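Local coordinates for dihydrodipicolinate synthase (Bacillus clausii KSM-K16, PDB 3E96), which probably condenses pyruvate with aspartate semialdehyde to give 4-hydroxy-tetrahydrodipicolinate, at residues A196-P201 with F248-G253; A200-H205 with A237-W242; T21-S26 with V277-V282. One frame throughout, in Å; residues are numbered along the deposited sequence.

Contact 1: A196-P201 with F248-G253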
loop_
_atom_site.group_PDB
_atom_site.type_symbol
_atom_site.label_atom_id
_atom_site.label_comp_id
_atom_site.label_asym_id
_atom_site.label_seq_id
_atom_site.Cartn_x
_atom_site.Cartn_y
_atom_site.Cartn_z
ATOM N N ALA B 196 0.824 12.677 14.674
ATOM C CA ALA B 196 1.407 13.996 14.901
ATOM C C ALA B 196 0.714 15.006 15.808
ATOM O O ALA B 196 -0.223 14.687 16.535
ATOM C CB ALA B 196 1.733 14.646 13.552
ATOM N N GLU B 197 1.209 16.238 15.749
ATOM C CA GLU B 197 0.741 17.330 16.593
ATOM C C GLU B 197 -0.752 17.607 16.723
ATOM O O GLU B 197 -1.202 17.997 17.799
ATOM C CB GLU B 197 1.480 18.621 16.217
ATOM C CG GLU B 197 2.970 18.585 16.586
ATOM C CD GLU B 197 3.867 18.098 15.458
ATOM O OE1 GLU B 197 3.382 17.381 14.557
ATOM O OE2 GLU B 197 5.074 18.430 15.480
ATOM N N LYS B 198 -1.527 17.425 15.658
ATOM C CA LYS B 198 -2.962 17.683 15.762
ATOM C C LYS B 198 -3.592 16.744 16.790
ATOM O O LYS B 198 -4.499 17.125 17.527
ATOM C CB LYS B 198 -3.656 17.487 14.408
ATOM C CG LYS B 198 -5.183 17.622 14.476
ATOM C CD LYS B 198 -5.830 17.533 13.100
ATOM C CE LYS B 198 -7.350 17.602 13.206
ATOM N NZ LYS B 198 -8.020 17.435 11.886
ATOM N N TRP B 199 -3.091 15.517 16.849
ATOM C CA TRP B 199 -3.645 14.525 17.759
ATOM C C TRP B 199 -2.872 14.270 19.050
ATOM O O TRP B 199 -3.411 13.688 19.993
ATOM C CB TRP B 199 -3.831 13.199 17.006
ATOM C CG TRP B 199 -4.861 13.303 15.927
ATOM C CD1 TRP B 199 -4.663 13.667 14.625
ATOM C CD2 TRP B 199 -6.270 13.109 16.080
ATOM N NE1 TRP B 199 -5.868 13.715 13.959
ATOM C CE2 TRP B 199 -6.869 13.377 14.830
ATOM C CE3 TRP B 199 -7.087 12.737 17.156
ATOM C CZ2 TRP B 199 -8.251 13.285 14.625
ATOM C CZ3 TRP B 199 -8.462 12.646 16.953
ATOM C CH2 TRP B 199 -9.028 12.919 15.696
ATOM N N ALA B 200 -1.623 14.718 19.097
ATOM C CA ALA B 200 -0.770 14.504 20.264
ATOM C C ALA B 200 -1.362 14.879 21.627
ATOM O O ALA B 200 -1.231 14.119 22.583
ATOM C CB ALA B 200 0.573 15.226 20.063
ATOM N N PRO B 201 -2.007 16.054 21.746
ATOM C CA PRO B 201 -2.568 16.410 23.057
ATOM C C PRO B 201 -3.605 15.408 23.566
ATOM O O PRO B 201 -3.632 15.067 24.750
ATOM C CB PRO B 201 -3.170 17.796 22.817
ATOM C CG PRO B 201 -2.303 18.357 21.716
ATOM C CD PRO B 201 -2.145 17.169 20.793
ATOM N N PHE B 248 -1.901 23.936 9.806
ATOM C CA PHE B 248 -0.854 23.368 8.971
ATOM C C PHE B 248 -1.107 21.877 8.769
ATOM O O PHE B 248 -0.996 21.362 7.652
ATOM C CB PHE B 248 0.515 23.568 9.626
ATOM C CG PHE B 248 1.672 23.097 8.781
ATOM C CD1 PHE B 248 2.015 23.769 7.612
ATOM C CD2 PHE B 248 2.418 21.986 9.160
ATOM C CE1 PHE B 248 3.092 23.341 6.828
ATOM C CE2 PHE B 248 3.496 21.547 8.387
ATOM C CZ PHE B 248 3.832 22.228 7.220
ATOM N N GLU B 249 -1.445 21.186 9.854
ATOM C CA GLU B 249 -1.710 19.756 9.773
ATOM C C GLU B 249 -2.956 19.469 8.938
ATOM O O GLU B 249 -3.001 18.476 8.207
ATOM C CB GLU B 249 -1.844 19.163 11.181
ATOM C CG GLU B 249 -0.517 19.135 11.940
ATOM C CD GLU B 249 0.524 18.256 11.256
ATOM O OE1 GLU B 249 0.327 17.024 11.215
ATOM O OE2 GLU B 249 1.533 18.791 10.746
ATOM N N ASP B 250 -3.963 20.336 9.028
ATOM C CA ASP B 250 -5.171 20.133 8.237
ATOM C C ASP B 250 -4.887 20.339 6.753
ATOM O O ASP B 250 -5.454 19.648 5.907
ATOM C CB ASP B 250 -6.294 21.071 8.688
ATOM C CG ASP B 250 -6.885 20.662 10.019
ATOM O OD1 ASP B 250 -6.813 19.461 10.360
ATOM O OD2 ASP B 250 -7.439 21.535 10.718
ATOM N N LEU B 251 -4.001 21.279 6.437
ATOM C CA LEU B 251 -3.655 21.533 5.045
ATOM C C LEU B 251 -2.902 20.326 4.479
ATOM O O LEU B 251 -3.099 19.946 3.324
ATOM C CB LEU B 251 -2.798 22.793 4.932
ATOM C CG LEU B 251 -2.461 23.268 3.517
ATOM C CD1 LEU B 251 -3.721 23.351 2.666
ATOM C CD2 LEU B 251 -1.781 24.631 3.604
ATOM N N ARG B 252 -2.041 19.728 5.300
ATOM C CA ARG B 252 -1.288 18.543 4.899
ATOM C C ARG B 252 -2.251 17.372 4.691
ATOM O O ARG B 252 -2.022 16.497 3.856
ATOM C CB ARG B 252 -0.286 18.146 5.989
ATOM C CG ARG B 252 0.895 19.087 6.167
ATOM C CD ARG B 252 1.791 18.587 7.292
ATOM N NE ARG B 252 2.347 17.268 6.999
ATOM C CZ ARG B 252 2.924 16.480 7.902
ATOM N NH1 ARG B 252 3.016 16.873 9.166
ATOM N NH2 ARG B 252 3.422 15.303 7.541
ATOM N N GLY B 253 -3.322 17.361 5.475
ATOM C CA GLY B 253 -4.297 16.285 5.397
ATOM C C GLY B 253 -5.276 16.326 4.237
ATOM O O GLY B 253 -6.049 15.381 4.054
HETATM O O HOH W 1 3.885 17.228 12.005
HETATM O O HOH W 2 -1.332 15.927 13.003
HETATM O O HOH W 3 -8.938 20.443 12.628
#

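Contact 2: A200-H205 with A237-W242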
loop_
_atom_site.group_PDB
_atom_site.type_symbol
_atom_site.label_atom_id
_atom_site.label_comp_id
_atom_site.label_asym_id
_atom_site.label_seq_id
_atom_site.Cartn_x
_atom_site.Cartn_y
_atom_site.Cartn_z
ATOM N N ALA B 200 -1.623 14.718 19.097
ATOM C CA ALA B 200 -0.770 14.504 20.264
ATOM C C ALA B 200 -1.362 14.879 21.627
ATOM O O ALA B 200 -1.231 14.119 22.583
ATOM C CB ALA B 200 0.573 15.226 20.063
ATOM N N PRO B 201 -2.007 16.054 21.746
ATOM C CA PRO B 201 -2.568 16.410 23.057
ATOM C C PRO B 201 -3.605 15.408 23.566
ATOM O O PRO B 201 -3.632 15.067 24.750
ATOM C CB PRO B 201 -3.170 17.796 22.817
ATOM C CG PRO B 201 -2.303 18.357 21.716
ATOM C CD PRO B 201 -2.145 17.169 20.793
ATOM N N PHE B 202 -4.456 14.943 22.663
ATOM C CA PHE B 202 -5.502 13.989 23.007
ATOM C C PHE B 202 -4.920 12.618 23.351
ATOM O O PHE B 202 -5.329 11.987 24.327
ATOM C CB PHE B 202 -6.483 13.898 21.842
ATOM C CG PHE B 202 -7.018 15.240 21.411
ATOM C CD1 PHE B 202 -8.034 15.865 22.134
ATOM C CD2 PHE B 202 -6.470 15.901 20.313
ATOM C CE1 PHE B 202 -8.497 17.131 21.776
ATOM C CE2 PHE B 202 -6.925 17.175 19.941
ATOM C CZ PHE B 202 -7.940 17.792 20.674
ATOM N N PHE B 203 -3.968 12.156 22.548
ATOM C CA PHE B 203 -3.324 10.874 22.813
ATOM C C PHE B 203 -2.548 10.954 24.124
ATOM O O PHE B 203 -2.535 10.002 24.902
ATOM C CB PHE B 203 -2.341 10.509 21.692
ATOM C CG PHE B 203 -2.969 9.815 20.523
ATOM C CD1 PHE B 203 -3.939 10.451 19.755
ATOM C CD2 PHE B 203 -2.569 8.523 20.173
ATOM C CE1 PHE B 203 -4.505 9.813 18.649
ATOM C CE2 PHE B 203 -3.126 7.874 19.071
ATOM C CZ PHE B 203 -4.099 8.521 18.306
ATOM N N TRP B 204 -1.898 12.092 24.366
ATOM C CA TRP B 204 -1.103 12.259 25.583
ATOM C C TRP B 204 -1.959 12.067 26.827
ATOM O O TRP B 204 -1.573 11.345 27.750
ATOM C CB TRP B 204 -0.442 13.642 25.606
ATOM C CG TRP B 204 0.672 13.754 26.606
ATOM C CD1 TRP B 204 0.559 14.021 27.942
ATOM C CD2 TRP B 204 2.070 13.566 26.351
ATOM N NE1 TRP B 204 1.804 14.012 28.533
ATOM C CE2 TRP B 204 2.747 13.735 27.579
ATOM C CE3 TRP B 204 2.815 13.272 25.201
ATOM C CZ2 TRP B 204 4.140 13.617 27.690
ATOM C CZ3 TRP B 204 4.200 13.156 25.312
ATOM C CH2 TRP B 204 4.844 13.328 26.547
ATOM N N HIS B 205 -3.122 12.713 26.845
ATOM C CA HIS B 205 -4.049 12.601 27.966
ATOM C C HIS B 205 -4.480 11.146 28.161
ATOM O O HIS B 205 -4.706 10.700 29.289
ATOM C CB HIS B 205 -5.285 13.470 27.713
ATOM C CG HIS B 205 -6.401 13.234 28.682
ATOM N ND1 HIS B 205 -6.329 13.602 30.008
ATOM C CD2 HIS B 205 -7.609 12.644 28.520
ATOM C CE1 HIS B 205 -7.446 13.249 30.622
ATOM N NE2 HIS B 205 -8.238 12.667 29.741
ATOM N N ALA B 237 -0.674 26.222 27.722
ATOM C CA ALA B 237 0.367 26.261 26.696
ATOM C C ALA B 237 0.105 25.211 25.618
ATOM O O ALA B 237 0.267 25.477 24.427
ATOM C CB ALA B 237 1.738 26.028 27.327
ATOM N N VAL B 238 -0.293 24.016 26.042
ATOM C CA VAL B 238 -0.576 22.934 25.104
ATOM C C VAL B 238 -1.608 23.365 24.070
ATOM O O VAL B 238 -1.383 23.244 22.867
ATOM C CB VAL B 238 -1.110 21.681 25.843
ATOM C CG1 VAL B 238 -1.670 20.670 24.839
ATOM C CG2 VAL B 238 0.009 21.049 26.653
ATOM N N TRP B 239 -2.739 23.877 24.542
ATOM C CA TRP B 239 -3.805 24.297 23.641
ATOM C C TRP B 239 -3.415 25.472 22.761
ATOM O O TRP B 239 -3.855 25.568 21.615
ATOM C CB TRP B 239 -5.068 24.616 24.444
ATOM C CG TRP B 239 -5.612 23.404 25.133
ATOM C CD1 TRP B 239 -5.783 23.229 26.475
ATOM C CD2 TRP B 239 -6.014 22.175 24.512
ATOM N NE1 TRP B 239 -6.263 21.967 26.731
ATOM C CE2 TRP B 239 -6.416 21.298 25.544
ATOM C CE3 TRP B 239 -6.075 21.730 23.185
ATOM C CZ2 TRP B 239 -6.869 19.997 25.290
ATOM C CZ3 TRP B 239 -6.526 20.436 22.932
ATOM C CH2 TRP B 239 -6.918 19.587 23.981
ATOM N N ARG B 240 -2.585 26.363 23.288
ATOM C CA ARG B 240 -2.143 27.513 22.511
ATOM C C ARG B 240 -1.285 27.034 21.344
ATOM O O ARG B 240 -1.490 27.443 20.202
ATOM C CB ARG B 240 -1.333 28.464 23.394
ATOM C CG ARG B 240 -0.825 29.708 22.676
ATOM C CD ARG B 240 0.679 29.830 22.830
ATOM N NE ARG B 240 1.084 29.760 24.232
ATOM C CZ ARG B 240 2.293 29.386 24.638
ATOM N NH1 ARG B 240 3.214 29.047 23.747
ATOM N NH2 ARG B 240 2.580 29.347 25.934
ATOM N N ILE B 241 -0.320 26.168 21.641
ATOM C CA ILE B 241 0.570 25.626 20.619
ATOM C C ILE B 241 -0.241 24.778 19.639
ATOM O O ILE B 241 -0.032 24.836 18.426
ATOM C CB ILE B 241 1.670 24.752 21.257
ATOM C CG1 ILE B 241 2.435 25.566 22.304
ATOM C CG2 ILE B 241 2.626 24.248 20.185
ATOM C CD1 ILE B 241 3.381 24.736 23.161
ATOM N N TRP B 242 -1.166 23.990 20.175
ATOM C CA TRP B 242 -2.020 23.139 19.350
ATOM C C TRP B 242 -2.805 23.966 18.324
ATOM O O TRP B 242 -2.759 23.681 17.126
ATOM C CB TRP B 242 -2.989 22.357 20.238
ATOM C CG TRP B 242 -3.935 21.480 19.480
ATOM C CD1 TRP B 242 -3.646 20.291 18.869
ATOM C CD2 TRP B 242 -5.328 21.723 19.253
ATOM N NE1 TRP B 242 -4.781 19.776 18.276
ATOM C CE2 TRP B 242 -5.825 20.637 18.498
ATOM C CE3 TRP B 242 -6.204 22.754 19.615
ATOM C CZ2 TRP B 242 -7.164 20.554 18.097
ATOM C CZ3 TRP B 242 -7.535 22.670 19.217
ATOM C CH2 TRP B 242 -8.000 21.576 18.465
#

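Contact 3: T21-S26 with V277-V282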
loop_
_atom_site.group_PDB
_atom_site.type_symbol
_atom_site.label_atom_id
_atom_site.label_comp_id
_atom_site.label_asym_id
_atom_site.label_seq_id
_atom_site.Cartn_x
_atom_site.Cartn_y
_atom_site.Cartn_z
ATOM N N THR B 21 12.607 13.190 2.119
ATOM C CA THR B 21 13.700 12.754 1.262
ATOM C C THR B 21 13.654 13.770 0.122
ATOM O O THR B 21 12.766 13.723 -0.733
ATOM C CB THR B 21 13.485 11.345 0.673
ATOM O OG1 THR B 21 13.355 10.391 1.736
ATOM C CG2 THR B 21 14.680 10.956 -0.201
ATOM N N PRO B 22 14.593 14.731 0.114
ATOM C CA PRO B 22 14.618 15.748 -0.943
ATOM C C PRO B 22 14.819 15.123 -2.320
ATOM O O PRO B 22 15.753 14.350 -2.515
ATOM C CB PRO B 22 15.804 16.635 -0.549
ATOM C CG PRO B 22 15.896 16.451 0.941
ATOM C CD PRO B 22 15.655 14.974 1.103
ATOM N N PHE B 23 13.941 15.450 -3.267
ATOM C CA PHE B 23 14.062 14.924 -4.624
ATOM C C PHE B 23 14.231 16.095 -5.585
ATOM O O PHE B 23 13.547 17.112 -5.454
ATOM C CB PHE B 23 12.813 14.139 -5.041
ATOM C CG PHE B 23 12.549 12.911 -4.220
ATOM C CD1 PHE B 23 13.516 11.922 -4.085
ATOM C CD2 PHE B 23 11.303 12.719 -3.621
ATOM C CE1 PHE B 23 13.247 10.755 -3.366
ATOM C CE2 PHE B 23 11.023 11.560 -2.903
ATOM C CZ PHE B 23 11.996 10.574 -2.774
ATOM N N ARG B 24 15.130 15.946 -6.553
ATOM C CA ARG B 24 15.367 17.003 -7.532
ATOM C C ARG B 24 14.209 17.134 -8.509
ATOM O O ARG B 24 13.668 16.137 -8.982
ATOM C CB ARG B 24 16.650 16.728 -8.317
ATOM C CG ARG B 24 17.899 16.716 -7.463
ATOM C CD ARG B 24 19.147 16.776 -8.327
ATOM N NE ARG B 24 20.351 16.954 -7.521
ATOM C CZ ARG B 24 20.949 15.984 -6.837
ATOM N NH1 ARG B 24 20.460 14.750 -6.859
ATOM N NH2 ARG B 24 22.035 16.251 -6.127
ATOM N N LYS B 25 13.834 18.369 -8.819
ATOM C CA LYS B 25 12.742 18.607 -9.755
ATOM C C LYS B 25 13.147 18.164 -11.158
ATOM O O LYS B 25 12.315 17.697 -11.940
ATOM C CB LYS B 25 12.376 20.093 -9.776
ATOM C CG LYS B 25 11.213 20.432 -10.701
ATOM C CD LYS B 25 10.897 21.919 -10.661
ATOM C CE LYS B 25 9.737 22.265 -11.586
ATOM N NZ LYS B 25 9.418 23.721 -11.557
ATOM N N SER B 26 14.435 18.297 -11.461
ATOM C CA SER B 26 14.961 17.939 -12.776
ATOM C C SER B 26 14.811 16.471 -13.169
ATOM O O SER B 26 14.326 16.170 -14.262
ATOM C CB SER B 26 16.439 18.331 -12.875
ATOM O OG SER B 26 17.237 17.539 -12.014
ATOM N N VAL B 277 11.112 18.529 -4.633
ATOM C CA VAL B 277 9.723 18.143 -4.855
ATOM C C VAL B 277 9.412 16.721 -4.404
ATOM O O VAL B 277 10.293 15.983 -3.961
ATOM C CB VAL B 277 9.364 18.230 -6.351
ATOM C CG1 VAL B 277 9.521 19.656 -6.847
ATOM C CG2 VAL B 277 10.264 17.281 -7.150
ATOM N N THR B 278 8.143 16.348 -4.517
ATOM C CA THR B 278 7.715 14.999 -4.171
ATOM C C THR B 278 7.839 14.166 -5.444
ATOM O O THR B 278 7.991 14.719 -6.536
ATOM C CB THR B 278 6.231 14.960 -3.708
ATOM O OG1 THR B 278 5.406 15.652 -4.660
ATOM C CG2 THR B 278 6.075 15.600 -2.332
ATOM N N ARG B 279 7.804 12.846 -5.304
ATOM C CA ARG B 279 7.860 11.960 -6.462
ATOM C C ARG B 279 6.440 11.472 -6.742
ATOM O O ARG B 279 5.616 11.392 -5.827
ATOM C CB ARG B 279 8.743 10.736 -6.187
ATOM C CG ARG B 279 10.237 10.928 -6.430
ATOM C CD ARG B 279 10.989 9.617 -6.209
ATOM N NE ARG B 279 12.427 9.755 -6.434
ATOM C CZ ARG B 279 13.324 8.807 -6.183
ATOM N NH1 ARG B 279 14.612 9.032 -6.416
ATOM N NH2 ARG B 279 12.940 7.632 -5.700
ATOM N N ALA B 280 6.143 11.171 -8.002
ATOM C CA ALA B 280 4.828 10.632 -8.341
ATOM C C ALA B 280 4.764 9.417 -7.415
ATOM O O ALA B 280 5.789 8.783 -7.174
ATOM C CB ALA B 280 4.799 10.190 -9.803
ATOM N N PRO B 281 3.567 9.023 -6.946
ATOM C CA PRO B 281 2.206 9.534 -7.153
ATOM C C PRO B 281 1.723 10.852 -6.537
ATOM O O PRO B 281 0.526 11.012 -6.301
ATOM C CB PRO B 281 1.344 8.357 -6.709
ATOM C CG PRO B 281 2.115 7.841 -5.528
ATOM C CD PRO B 281 3.549 7.856 -6.041
ATOM N N VAL B 282 2.624 11.786 -6.255
ATOM C CA VAL B 282 2.192 13.088 -5.747
ATOM C C VAL B 282 2.956 14.157 -6.515
ATOM O O VAL B 282 4.179 14.099 -6.602
ATOM C CB VAL B 282 2.459 13.275 -4.233
ATOM C CG1 VAL B 282 2.156 14.726 -3.834
ATOM C CG2 VAL B 282 1.566 12.336 -3.424
#

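Contact 1: A196-P201 with F248-G253
Lys-198 sets CG anti to its backbone N (chi1 175°) and runs extended to its ammonium, which meets Asp-250 on helix 235-252, whose own CG lies beside the backbone N (chi1 -73°). Residues 196-199 follow strand 190-193 of a TIM barrel and lead into helix 200-206, which the contact ties to helix 235-252. Lys-198 NZ bonds Asp-250 OD1 at 2.8 Å in a salt bridge that uses the syn lone pair, the two side chains crossing at about a right angle. Glu-249 bends at its second torsion (chi2 -62°). Its OE1 comes to 3.6 Å from Ala-196 CB, and its OE2 takes a salt bridge from Arg-252 NH1 at 2.9 Å. That arginine probably favours a charged carboxylate and offsets the like charge of Glu-197, whose OE1 stands 4.5 Å from Glu-249 OE2. Glu-197 OE2 is held by Ser-213 OG. Two waters bridge the segments beside these carboxylates: one molecule donates to both Glu-197 OE1 and Glu-249 OE2, while another accepts from Lys-198 N and donates to Glu-249 OE1 at 2.7 Å.

Contact 2: A200-H205 with A237-W242
The Trp-242 indole receives Phe-202 on one face, with Phe-202 CZ 3.7 Å above its plane and offset toward the rim; Trp-239 CZ3 lies over the same plane, also near the rim. Phe-202 presents its edge, and Trp-242 CZ2 lies in the plane of the phenyl ring. The pair is an offset edge-to-face arrangement, with the phenyl and the five-membered ring of Trp-242 inclined at 81° and their centroids 5.5 Å apart. Trp-239 meets the phenylalanine differently: Phe-202 CZ sits at the indole edge, in its plane, and Phe-202 CE1 approaches Trp-239 CH2 to 3.7 Å. Here the planes make 57°, an oblique pairing, and the side chains cross at about a right angle.

The three rings form an aromatic cluster between helix 200-206 and helix 235-252 on the outside of the TIM barrel. Over these segments the helices run roughly antiparallel, at 149° between their directions, with axes 11.2 Å apart. Beside the cluster Pro-201 points its ring at the other helix. Its CB touches Val-238 CG1 at 3.8 Å and its CG reaches Trp-242 CD1 at 3.7 Å. Trp-242 CG lies anti to its backbone N, and from there the indole reaches both Pro-201 and Phe-202. The indole N-H of Trp-242 is bound by Lys-198 O, which would help to fix the turn of the ring. An alanine in place of Trp-242 would probably strip Phe-202 of its edge-to-face partner and Pro-201 CG of its indole contact, and leave Lys-198 O without that donor. Leu-173 of helix 173-180 also touches Phe-202, while Val-238 packs on Ala-229 and Leu-230 of helix 220-231.

Contact 3: T21-S26 with V277-V282
Val-277 N donates to Phe-23 O at 2.9 Å, in the carbonyl plane and fairly straight, with an N-H...O angle of 165°. This bond joins two irregular loops and brings Val-277 CG2 to 3.8 Å from Lys-25 CA. Beyond it, Phe-23 and Arg-279 lie flat on each other. The guanidinium is nearly parallel to the phenyl ring (planes at 15°, centres 4.1 Å apart), a cation-pi stack. Arg-279 NE lies over the ring near its rim, 3.3 Å from Phe-23 CE1, and Arg-279 CG makes a CH-pi contact at 3.7 Å from the ring centroid. The arginine is extended from CG to NE (chi3 180°), which carries NE over the ring face that CG also touches. The opposite face is met by Thr-21 O over its centre, so the ring is sandwiched between a carbonyl oxygen and a charged group. Polar partners hold the guanidinium: Gly-28 O takes NE, Ala-61 O takes NH2, and Glu-66 forms a salt bridge with NH1. Lys-265 NZ bonds both Thr-21 O and Val-277 O. Further on, a cis peptide precedes Pro-281, and Val-282 packs on Val-120 of the second subunit. The arrangement holds the loop between helices 262-270 and 287-299 to the loop after the first strand of the TIM-barrel fold.

How the contacts relate
Contacts 1 and 2 are neighbours that touch, their centres 11 Å apart, and share Ala-200 and Pro-201; both join 196-205 to helix 235-252, at successive levels of that helix. Contact 3 stands apart, its centre 22 Å from that of contact 1 and 32 Å from that of contact 2, across the chain's centre from the latter. Along the sequence 21-26 comes first and 277-282 last, enclosing both other contacts. The barrel's opening loop is thus tied to the C-terminal helical region, which also packs against the barrel's seventh strand-to-helix connection.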